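Local atomic coordinates of sucrose 6(F)-phosphate phosphorylase (Thermoanaerobacterium thermosaccharolyticum DSM 571, PDB entry 6S9V), a protein that is a sugar phosphorylase of the alpha-amylase family, built round a closed barrel of eight parallel strands with a small antiparallel sheet near its C terminus. Residues L113-K118 against I158-E163; L151-F156 against E164-T169; D373-A378 against Q435-L440; D462-T467 against L477-K482. All blocks are in the same frame, centred on the assembly; numbering follows the deposited sequence.

From the N terminus, contact 1 opens at the end of helix 107-115 and closes on the turn between strands 153-157 and 164-168. Contact 2 pairs those two strands with each other, so it crosses contact 1 along the chain: its first segment lies inside the span of contact 1 and its second beyond it. The two touch, Arg117 making a salt bridge to Glu165. Contacts 3 and 4 follow in series on the opposite side of the chain's centre. Contact 3 closes a loop of 56 residues that includes the last barrel strand, 388-392, bringing helices 372-384 and 432-446 together, and contact 4 closes a hairpin of the C-terminal sheet. Their centres lie about 14 Å apart, and Ala377 touches Ile479.

Contact 1. Residues L113-K118 against I158-E163; sequences LKKGRK and IEETGE
Leu113 and Glu159 are joined backbone to backbone where the last turn of helix 107-115 meets the turn of a beta hairpin. Glu159 N gives its hydrogen to Leu113 O over 2.8 Å, and Glu160 N to Lys114 O over 3.1 Å. Ile158 CA adds a CA-H...O contact of 3.3 Å to Leu113 O, which therefore meets two groups of the turn.

The apolar part belongs to Ile158. Its CG1 lies anti to the carbonyl carbon (chi1 -55°), which leaves CG2 anti to the backbone N, 3.5 Å from Gly116 N, an approach possible because Gly116, which leaves the helix with positive phi, carries no side chain there. Ile158 CD1 meets Leu113 CD2 at 4.1 Å, the two side chains crossing at about a right angle.

Of the charged groups, Glu160 runs beside Lys115, pointing the same way, with OE1 3.5 Å from Lys115 CG. The ammonium of Lys114 stays 4.8 Å (NZ to OE1) from Glu159.

Directional bonding thus comes from the main chain: two carbonyls at the helix C terminus are satisfied by the turn, while the lysines and glutamates offer long-range attraction, probably weakened by solvent.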
# COMPACT_ATOMS: atom_id res chain seq x y z
N LEU A 113 -23.57 -14.89 14.85
CA LEU A 113 -24.44 -15.70 14.00
C LEU A 113 -25.14 -16.78 14.80
O LEU A 113 -26.23 -17.21 14.42
CB LEU A 113 -23.64 -16.33 12.87
CG LEU A 113 -23.20 -15.39 11.74
CD1 LEU A 113 -22.59 -16.23 10.63
CD2 LEU A 113 -24.34 -14.54 11.21
N LYS A 114 -24.53 -17.23 15.90
CA LYS A 114 -25.17 -18.22 16.75
C LYS A 114 -26.29 -17.60 17.58
O LYS A 114 -27.40 -18.14 17.62
CB LYS A 114 -24.12 -18.87 17.66
CG LYS A 114 -24.65 -19.90 18.65
CD LYS A 114 -23.54 -20.31 19.61
CE LYS A 114 -24.04 -21.17 20.76
NZ LYS A 114 -24.01 -22.62 20.42
N LYS A 115 -26.02 -16.47 18.23
CA LYS A 115 -26.92 -15.92 19.23
C LYS A 115 -27.66 -14.66 18.78
O LYS A 115 -28.54 -14.20 19.52
CB LYS A 115 -26.17 -15.63 20.53
CG LYS A 115 -25.54 -16.85 21.17
CD LYS A 115 -24.74 -16.48 22.41
CE LYS A 115 -24.02 -17.68 23.00
NZ LYS A 115 -23.12 -17.31 24.13
N GLY A 116 -27.32 -14.09 17.63
CA GLY A 116 -28.01 -12.89 17.20
C GLY A 116 -27.75 -11.74 18.16
O GLY A 116 -26.61 -11.50 18.58
N ARG A 117 -28.81 -11.02 18.52
CA ARG A 117 -28.65 -9.82 19.33
C ARG A 117 -28.28 -10.12 20.78
O ARG A 117 -27.78 -9.22 21.46
CB ARG A 117 -29.92 -8.97 19.28
CG ARG A 117 -30.37 -8.56 17.88
CD ARG A 117 -29.23 -7.98 17.04
NE ARG A 117 -29.69 -7.56 15.71
CZ ARG A 117 -29.93 -6.30 15.36
NH1 ARG A 117 -29.75 -5.30 16.22
NH2 ARG A 117 -30.34 -6.03 14.13
N LYS A 118 -28.49 -11.34 21.26
CA LYS A 118 -28.03 -11.68 22.60
C LYS A 118 -26.53 -11.97 22.64
O LYS A 118 -25.99 -12.20 23.73
CB LYS A 118 -28.81 -12.87 23.16
CG LYS A 118 -30.28 -12.57 23.50
CD LYS A 118 -30.39 -11.51 24.61
CE LYS A 118 -31.84 -11.23 25.00
NZ LYS A 118 -31.95 -10.25 26.12
N ILE A 158 -29.34 -16.39 11.48
CA ILE A 158 -29.06 -16.48 12.91
C ILE A 158 -29.51 -17.86 13.38
O ILE A 158 -30.67 -18.24 13.19
CB ILE A 158 -29.76 -15.36 13.69
CG1 ILE A 158 -29.38 -13.99 13.13
CG2 ILE A 158 -29.40 -15.44 15.16
CD1 ILE A 158 -27.87 -13.74 13.06
N GLU A 159 -28.60 -18.61 13.98
CA GLU A 159 -28.86 -20.01 14.27
C GLU A 159 -29.99 -20.16 15.29
O GLU A 159 -30.94 -20.91 15.07
CB GLU A 159 -27.58 -20.69 14.76
CG GLU A 159 -27.63 -22.21 14.79
CD GLU A 159 -27.86 -22.78 16.18
OE1 GLU A 159 -27.50 -22.11 17.17
OE2 GLU A 159 -28.40 -23.90 16.28
N GLU A 160 -29.90 -19.42 16.39
CA GLU A 160 -30.83 -19.64 17.49
C GLU A 160 -32.24 -19.15 17.17
O GLU A 160 -33.20 -19.66 17.76
CB GLU A 160 -30.29 -18.99 18.77
CG GLU A 160 -29.14 -19.80 19.38
CD GLU A 160 -28.60 -19.20 20.66
OE1 GLU A 160 -28.88 -18.01 20.94
OE2 GLU A 160 -27.86 -19.90 21.38
N THR A 161 -32.39 -18.20 16.25
CA THR A 161 -33.70 -17.67 15.91
C THR A 161 -34.20 -18.10 14.54
O THR A 161 -35.40 -17.99 14.27
CB THR A 161 -33.69 -16.14 15.96
OG1 THR A 161 -32.78 -15.63 14.97
CG2 THR A 161 -33.27 -15.65 17.33
N GLY A 162 -33.31 -18.58 13.66
CA GLY A 162 -33.69 -18.89 12.30
C GLY A 162 -33.98 -17.68 11.45
O GLY A 162 -34.34 -17.84 10.28
N GLU A 163 -33.81 -16.48 11.99
CA GLU A 163 -34.11 -15.26 11.27
C GLU A 163 -32.96 -14.89 10.34
O GLU A 163 -31.80 -15.21 10.59
CB GLU A 163 -34.36 -14.12 12.26
CG GLU A 163 -35.68 -14.24 13.01
CD GLU A 163 -35.76 -13.29 14.19
OE1 GLU A 163 -34.82 -12.50 14.39
OE2 GLU A 163 -36.78 -13.34 14.92

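Contact 2. Residues L151-F156 against E164-T169; sequences LPYSTF and EEKVWT
Trp168 lays its indole against Pro152: the Pro152 carbonyl oxygen stands over one face, offset toward the rim and 3.3 Å from Trp168 CD2, while the proline ring crosses it obliquely, CG lying 3.5 Å from Trp168 CZ2. The same oxygen accepts Thr169 N at 2.8 Å, the donor standing well above the carbonyl plane.

Tyr153 and Lys166 run side by side in the same direction, Tyr153 CE1 meeting Lys166 CE at 3.7 Å. The tyrosine takes this place with CG between the backbone N and the carbonyl carbon (chi1 52°), and Leu151 CB lies over the centre of its ring. Thr155 flanks the lysine too, its OG1 3.4 Å from Lys166 CG. On the other face of the hairpin Phe156 and Val167 cross at about a right angle, Phe156 CE2 3.6 Å from Val167 CG2, and Ser154 OG shares a 2.8 Å hydrogen bond with Thr169 OG1. Reciprocal backbone bonds join Ser154 with Val167 and Phe156 with Glu165, the hydrogen-bonded pairs of this antiparallel hairpin.

The face of Phe156 and Val167 packs on helix 107-115, where Phe109 meets Phe156 edge-to-face, and on Ile180 of strand 179-181; helix 139-142 lies against Pro152 and Trp168 through Ile142.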
# COMPACT_ATOMS: atom_id res chain seq x y z
N LEU A 151 -23.70 -5.25 -3.86
CA LEU A 151 -24.44 -4.72 -2.73
C LEU A 151 -23.50 -4.59 -1.54
O LEU A 151 -22.70 -5.50 -1.29
CB LEU A 151 -25.62 -5.61 -2.35
CG LEU A 151 -26.76 -5.71 -3.38
CD1 LEU A 151 -27.76 -6.77 -2.93
CD2 LEU A 151 -27.43 -4.36 -3.56
N PRO A 152 -23.58 -3.49 -0.78
CA PRO A 152 -22.63 -3.29 0.32
C PRO A 152 -23.04 -4.00 1.61
O PRO A 152 -22.66 -3.56 2.70
CB PRO A 152 -22.63 -1.77 0.51
CG PRO A 152 -24.05 -1.38 0.17
CD PRO A 152 -24.47 -2.32 -0.96
N TYR A 153 -23.79 -5.09 1.49
CA TYR A 153 -24.20 -5.86 2.66
C TYR A 153 -24.39 -7.31 2.25
O TYR A 153 -24.45 -7.65 1.06
CB TYR A 153 -25.49 -5.30 3.29
CG TYR A 153 -26.62 -5.11 2.32
CD1 TYR A 153 -27.43 -6.17 1.96
CD2 TYR A 153 -26.90 -3.86 1.78
CE1 TYR A 153 -28.48 -6.00 1.06
CE2 TYR A 153 -27.93 -3.68 0.89
CZ TYR A 153 -28.72 -4.75 0.54
OH TYR A 153 -29.76 -4.57 -0.35
N SER A 154 -24.48 -8.17 3.27
CA SER A 154 -24.64 -9.60 3.09
C SER A 154 -25.66 -10.11 4.10
O SER A 154 -25.83 -9.54 5.18
CB SER A 154 -23.31 -10.34 3.29
OG SER A 154 -22.36 -10.00 2.30
N THR A 155 -26.33 -11.21 3.73
CA THR A 155 -27.39 -11.80 4.53
C THR A 155 -26.90 -13.09 5.18
O THR A 155 -26.28 -13.93 4.53
CB THR A 155 -28.62 -12.08 3.67
OG1 THR A 155 -29.05 -10.87 3.05
CG2 THR A 155 -29.76 -12.65 4.51
N PHE A 156 -27.17 -13.23 6.48
CA PHE A 156 -26.77 -14.40 7.23
C PHE A 156 -27.96 -14.92 8.02
O PHE A 156 -28.90 -14.18 8.33
CB PHE A 156 -25.61 -14.09 8.18
CG PHE A 156 -24.37 -13.63 7.49
CD1 PHE A 156 -23.41 -14.53 7.06
CD2 PHE A 156 -24.16 -12.28 7.25
CE1 PHE A 156 -22.27 -14.10 6.43
CE2 PHE A 156 -23.03 -11.84 6.62
CZ PHE A 156 -22.08 -12.75 6.20
N GLU A 164 -33.30 -14.20 9.25
CA GLU A 164 -32.29 -13.67 8.34
C GLU A 164 -31.89 -12.29 8.83
O GLU A 164 -32.74 -11.49 9.23
CB GLU A 164 -32.82 -13.57 6.91
CG GLU A 164 -33.25 -14.89 6.28
CD GLU A 164 -32.09 -15.84 6.05
OE1 GLU A 164 -30.93 -15.47 6.33
OE2 GLU A 164 -32.34 -16.97 5.57
N GLU A 165 -30.59 -12.02 8.81
CA GLU A 165 -30.05 -10.74 9.25
C GLU A 165 -29.04 -10.24 8.23
O GLU A 165 -28.16 -10.99 7.80
CB GLU A 165 -29.38 -10.84 10.63
CG GLU A 165 -28.98 -9.48 11.19
CD GLU A 165 -29.78 -9.08 12.40
OE1 GLU A 165 -29.87 -9.88 13.35
OE2 GLU A 165 -30.33 -7.95 12.41
N LYS A 166 -29.15 -8.97 7.89
CA LYS A 166 -28.21 -8.31 7.00
C LYS A 166 -27.22 -7.49 7.82
O LYS A 166 -27.60 -6.84 8.79
CB LYS A 166 -28.94 -7.39 6.02
CG LYS A 166 -29.79 -8.14 5.01
CD LYS A 166 -30.46 -7.18 4.04
CE LYS A 166 -31.05 -7.92 2.85
NZ LYS A 166 -32.36 -8.53 3.18
N VAL A 167 -25.95 -7.58 7.45
CA VAL A 167 -24.90 -6.76 8.04
C VAL A 167 -24.08 -6.16 6.91
O VAL A 167 -23.98 -6.72 5.81
CB VAL A 167 -23.98 -7.55 9.00
CG1 VAL A 167 -24.79 -8.13 10.15
CG2 VAL A 167 -23.23 -8.63 8.26
N TRP A 168 -23.49 -5.00 7.19
CA TRP A 168 -22.72 -4.29 6.18
C TRP A 168 -21.45 -5.06 5.83
O TRP A 168 -20.71 -5.52 6.71
CB TRP A 168 -22.39 -2.89 6.69
CG TRP A 168 -22.29 -1.86 5.61
CD1 TRP A 168 -21.16 -1.36 5.05
CD2 TRP A 168 -23.39 -1.24 4.93
NE1 TRP A 168 -21.48 -0.44 4.07
CE2 TRP A 168 -22.85 -0.36 3.98
CE3 TRP A 168 -24.78 -1.35 5.04
CZ2 TRP A 168 -23.65 0.43 3.15
CZ3 TRP A 168 -25.57 -0.57 4.21
CH2 TRP A 168 -25.00 0.30 3.28
N THR A 169 -21.20 -5.19 4.52
CA THR A 169 -19.99 -5.83 4.01
C THR A 169 -19.57 -5.02 2.78
O THR A 169 -20.12 -5.23 1.69
CB THR A 169 -20.21 -7.30 3.67
OG1 THR A 169 -21.22 -7.44 2.66
CG2 THR A 169 -20.65 -8.07 4.92

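Contact 3. Residues D373-A378 against Q435-L440; sequences DAYLAA and QRLLKL
Asp373 and Arg436 form a salt bridge in which both terminal nitrogens of the guanidinium converge on one carboxylate oxygen. Arg436 sets CG anti to its carbonyl carbon (chi1 -69°), and its chain bends at chi3. Arg436 NH1 reaches Asp373 OD1 at 2.9 Å and Arg436 NH2 reaches it at 3.1 Å, the two coming from opposite faces of the carboxylate plane. The flat groups are turned 64° against each other, so the pairing is far from coplanar, although OD1 lies near the edge of the guanidinium. Arg436 NH2 has a second anionic partner in the terminal carboxylate of Val502, which together with Asp373 would favour a charged arginine.

These residues sit on helices 372-384 and 432-446, which precede and follow strand 388-392, the last strand of the (beta/alpha)8 barrel. The segments run nearly parallel, at 18° with axes 10.4 Å apart, consistent with neighbouring helices of the outer layer of such a barrel.

Apolar contacts fill the rest of the interface. Leu376 CG lies over one face of the Arg436 guanidinium, offset toward its rim and 4.0 Å from CZ. Leu376 CD1 reaches past it to Leu437 CA at 3.8 Å and to Leu440 CD2 at 4.1 Å. Leu437 CD2 also approaches Tyr375 CE2 obliquely at 4.1 Å, while the tyrosine hydroxyl is hydrogen-bonded to Gly395 O.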
# COMPACT_ATOMS: atom_id res chain seq x y z
N ASP A 373 16.90 -0.46 -18.55
CA ASP A 373 17.41 0.89 -18.33
C ASP A 373 16.30 1.82 -17.88
O ASP A 373 16.49 2.61 -16.94
CB ASP A 373 18.08 1.39 -19.62
CG ASP A 373 19.36 0.62 -19.95
OD1 ASP A 373 20.01 0.10 -19.02
OD2 ASP A 373 19.69 0.48 -21.15
N ALA A 374 15.13 1.75 -18.51
CA ALA A 374 14.01 2.57 -18.09
C ALA A 374 13.55 2.19 -16.68
O ALA A 374 13.17 3.06 -15.89
CB ALA A 374 12.85 2.42 -19.08
N TYR A 375 13.62 0.90 -16.35
CA TYR A 375 13.20 0.45 -15.03
C TYR A 375 14.15 0.96 -13.95
O TYR A 375 13.71 1.42 -12.90
CB TYR A 375 13.11 -1.07 -15.00
CG TYR A 375 12.71 -1.60 -13.65
CD1 TYR A 375 11.56 -1.14 -13.03
CD2 TYR A 375 13.47 -2.57 -13.01
CE1 TYR A 375 11.18 -1.62 -11.80
CE2 TYR A 375 13.08 -3.06 -11.77
CZ TYR A 375 11.94 -2.58 -11.17
OH TYR A 375 11.56 -3.04 -9.92
N LEU A 376 15.46 0.89 -14.20
CA LEU A 376 16.41 1.47 -13.26
C LEU A 376 16.23 2.98 -13.17
O LEU A 376 16.34 3.56 -12.08
CB LEU A 376 17.84 1.13 -13.68
CG LEU A 376 18.47 -0.11 -13.03
CD1 LEU A 376 18.53 0.00 -11.51
CD2 LEU A 376 17.68 -1.34 -13.42
N ALA A 377 15.91 3.63 -14.29
CA ALA A 377 15.61 5.06 -14.25
C ALA A 377 14.40 5.35 -13.38
O ALA A 377 14.41 6.30 -12.58
CB ALA A 377 15.39 5.59 -15.67
N ALA A 378 13.36 4.51 -13.48
CA ALA A 378 12.17 4.65 -12.65
C ALA A 378 12.50 4.57 -11.17
O ALA A 378 12.00 5.37 -10.36
CB ALA A 378 11.16 3.56 -13.03
N GLN A 435 20.85 -7.12 -10.02
CA GLN A 435 22.09 -6.69 -9.40
C GLN A 435 22.26 -5.17 -9.52
O GLN A 435 22.73 -4.52 -8.58
CB GLN A 435 23.28 -7.42 -10.02
CG GLN A 435 23.44 -8.89 -9.57
CD GLN A 435 23.65 -9.07 -8.06
OE1 GLN A 435 24.43 -8.34 -7.43
NE2 GLN A 435 22.96 -10.05 -7.47
N ARG A 436 21.86 -4.59 -10.65
CA ARG A 436 21.89 -3.13 -10.78
C ARG A 436 20.96 -2.47 -9.78
O ARG A 436 21.30 -1.43 -9.19
CB ARG A 436 21.52 -2.70 -12.20
CG ARG A 436 22.54 -3.07 -13.25
CD ARG A 436 21.97 -2.81 -14.63
NE ARG A 436 21.77 -1.38 -14.87
CZ ARG A 436 21.09 -0.89 -15.91
NH1 ARG A 436 20.55 -1.70 -16.80
NH2 ARG A 436 20.97 0.43 -16.05
N LEU A 437 19.76 -3.02 -9.60
CA LEU A 437 18.81 -2.45 -8.66
C LEU A 437 19.31 -2.55 -7.22
O LEU A 437 19.13 -1.61 -6.43
CB LEU A 437 17.45 -3.14 -8.80
CG LEU A 437 16.34 -2.69 -7.85
CD1 LEU A 437 16.16 -1.17 -7.85
CD2 LEU A 437 15.03 -3.40 -8.23
N LEU A 438 19.93 -3.67 -6.87
CA LEU A 438 20.44 -3.82 -5.51
C LEU A 438 21.55 -2.81 -5.23
O LEU A 438 21.62 -2.26 -4.12
CB LEU A 438 20.95 -5.25 -5.30
CG LEU A 438 19.86 -6.34 -5.33
CD1 LEU A 438 20.45 -7.72 -5.15
CD2 LEU A 438 18.80 -6.09 -4.27
N LYS A 439 22.41 -2.54 -6.21
CA LYS A 439 23.46 -1.54 -6.04
C LYS A 439 22.86 -0.15 -5.85
O LYS A 439 23.31 0.63 -5.00
CB LYS A 439 24.41 -1.56 -7.24
CG LYS A 439 25.63 -0.68 -7.07
CD LYS A 439 26.62 -0.82 -8.22
CE LYS A 439 27.76 0.17 -8.09
NZ LYS A 439 28.74 0.06 -9.21
N LEU A 440 21.83 0.17 -6.64
CA LEU A 440 21.15 1.45 -6.49
C LEU A 440 20.49 1.57 -5.13
O LEU A 440 20.56 2.62 -4.48
CB LEU A 440 20.10 1.62 -7.59
CG LEU A 440 19.25 2.90 -7.54
CD1 LEU A 440 20.14 4.13 -7.75
CD2 LEU A 440 18.13 2.85 -8.56

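Contact 4. Residues D462-T467 against L477-K482; sequences DEIRLT and LFIDLK. With SO4 (sulfate ion), chain G.
Phe478 places CG anti to its backbone N (chi1 180°), which starts its ring toward Glu463 and Arg465 on the partner strand, while Arg465 holds CG beside its own N (chi1 -67°), at 3.5 Å from Phe478 CD2. Arg465 CD lies at the ring edge, in its plane, and the guanidinium plane stands 82° from the ring. Glu463 OE2 meets the edge as well, 3.7 Å from Phe478 CZ; the other oxygen of this carboxylate accepts the backbone N of Arg460. A water links Arg465 NE (2.9 Å) to Leu477 O (3.0 Å), a carbonyl that also takes Leu466 N.

On the other face Ile464 and Ile479 lie side by side, CB to CB at 4.1 Å, and Ile464 CD1 meets Leu481 CD2 at 3.9 Å. Reciprocal backbone bonds tie Ile464 to Ile479 and Leu466 to Leu477, the hydrogen-bonded pairs of an antiparallel hairpin. Past the strand end Asp480 OD1 accepts Lys482 N in an Asx turn. Lys482 NZ donates to O4 of a sulfate, probably from the crystallisation liquor, at 3.0 Å; Arg460 also hydrogen-bonds to the ion.

The hairpin supplies the second and third strands of the C-terminal five-stranded sheet, between strands 453-456 and 485-491. Its Ile464 face packs on Ile381 of helix 372-384 and on helix 289-295, where Leu291 meets Ile464, and Tyr292 and Leu295 meet Leu466.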
# COMPACT_ATOMS: atom_id res chain seq x y z
N ASP A 462 13.36 16.56 -21.88
CA ASP A 462 13.71 15.15 -21.98
C ASP A 462 14.86 14.77 -21.06
O ASP A 462 15.57 13.79 -21.33
CB ASP A 462 14.02 14.79 -23.44
CG ASP A 462 15.15 15.60 -24.03
OD1 ASP A 462 15.80 16.38 -23.30
OD2 ASP A 462 15.39 15.46 -25.25
N GLU A 463 15.04 15.49 -19.96
CA GLU A 463 16.05 15.16 -18.96
C GLU A 463 15.40 15.20 -17.58
O GLU A 463 14.30 15.74 -17.41
CB GLU A 463 17.23 16.14 -19.01
CG GLU A 463 17.95 16.21 -20.33
CD GLU A 463 18.97 17.34 -20.37
OE1 GLU A 463 18.85 18.29 -19.57
OE2 GLU A 463 19.89 17.29 -21.21
N ILE A 464 16.09 14.61 -16.61
CA ILE A 464 15.73 14.71 -15.20
C ILE A 464 17.00 15.03 -14.43
O ILE A 464 18.01 14.33 -14.57
CB ILE A 464 15.08 13.41 -14.68
CG1 ILE A 464 13.72 13.20 -15.35
CG2 ILE A 464 14.95 13.45 -13.16
CD1 ILE A 464 13.16 11.80 -15.20
N ARG A 465 16.96 16.08 -13.61
CA ARG A 465 18.12 16.46 -12.80
C ARG A 465 17.64 16.80 -11.40
O ARG A 465 16.97 17.81 -11.20
CB ARG A 465 18.86 17.65 -13.42
CG ARG A 465 19.53 17.32 -14.75
CD ARG A 465 20.51 18.42 -15.18
NE ARG A 465 21.81 18.29 -14.53
CZ ARG A 465 22.90 18.99 -14.86
NH1 ARG A 465 22.84 19.88 -15.84
NH2 ARG A 465 24.04 18.81 -14.21
N LEU A 466 17.99 15.94 -10.44
CA LEU A 466 17.60 16.10 -9.04
C LEU A 466 18.82 15.94 -8.16
O LEU A 466 19.66 15.06 -8.39
CB LEU A 466 16.54 15.07 -8.66
CG LEU A 466 15.28 15.05 -9.54
CD1 LEU A 466 14.40 13.85 -9.17
CD2 LEU A 466 14.50 16.36 -9.44
N THR A 467 18.92 16.77 -7.11
CA THR A 467 20.10 16.81 -6.27
C THR A 467 19.73 16.78 -4.80
O THR A 467 18.78 17.45 -4.37
CB THR A 467 20.93 18.08 -6.56
OG1 THR A 467 21.50 18.01 -7.88
CG2 THR A 467 22.03 18.27 -5.52
N LEU A 477 21.32 13.20 -9.53
CA LEU A 477 20.80 12.27 -10.52
C LEU A 477 20.68 12.98 -11.86
O LEU A 477 20.15 14.10 -11.93
CB LEU A 477 19.43 11.76 -10.07
CG LEU A 477 18.62 10.94 -11.08
CD1 LEU A 477 19.31 9.60 -11.35
CD2 LEU A 477 17.19 10.73 -10.59
N PHE A 478 21.16 12.34 -12.92
CA PHE A 478 20.89 12.80 -14.27
C PHE A 478 20.34 11.63 -15.07
O PHE A 478 20.98 10.57 -15.13
CB PHE A 478 22.14 13.36 -14.95
CG PHE A 478 21.88 13.84 -16.34
CD1 PHE A 478 21.99 12.97 -17.42
CD2 PHE A 478 21.49 15.14 -16.58
CE1 PHE A 478 21.74 13.41 -18.70
CE2 PHE A 478 21.24 15.58 -17.87
CZ PHE A 478 21.36 14.71 -18.92
N ILE A 479 19.18 11.83 -15.69
CA ILE A 479 18.60 10.85 -16.60
C ILE A 479 18.40 11.51 -17.96
O ILE A 479 17.80 12.58 -18.06
CB ILE A 479 17.26 10.29 -16.09
CG1 ILE A 479 17.43 9.55 -14.77
CG2 ILE A 479 16.64 9.35 -17.15
CD1 ILE A 479 16.12 9.25 -14.04
N ASP A 480 18.93 10.87 -19.00
CA ASP A 480 18.62 11.21 -20.39
C ASP A 480 17.43 10.35 -20.79
O ASP A 480 17.57 9.14 -20.97
CB ASP A 480 19.83 10.96 -21.28
CG ASP A 480 19.59 11.33 -22.73
OD1 ASP A 480 18.43 11.63 -23.10
OD2 ASP A 480 20.57 11.35 -23.51
N LEU A 481 16.25 10.97 -20.90
CA LEU A 481 15.05 10.21 -21.22
C LEU A 481 15.05 9.69 -22.65
O LEU A 481 14.23 8.83 -22.98
CB LEU A 481 13.80 11.06 -20.98
CG LEU A 481 13.53 11.38 -19.50
CD1 LEU A 481 12.41 12.38 -19.40
CD2 LEU A 481 13.21 10.12 -18.72
N LYS A 482 15.94 10.20 -23.50
CA LYS A 482 16.07 9.66 -24.84
C LYS A 482 16.62 8.23 -24.80
O LYS A 482 16.15 7.36 -25.53
CB LYS A 482 16.98 10.57 -25.68
CG LYS A 482 16.35 11.93 -25.99
CD LYS A 482 17.20 12.78 -26.94
CE LYS A 482 18.36 13.47 -26.22
NZ LYS A 482 19.14 14.35 -27.15
S SO4 G . 17.28 18.10 -26.59
O1 SO4 G . 15.93 18.62 -26.42
O2 SO4 G . 17.80 18.48 -27.90
O3 SO4 G . 18.13 18.66 -25.54
O4 SO4 G . 17.27 16.64 -26.49
O HOH W 1 17.97 14.09 -23.17
O HOH W 2 21.99 16.36 -12.42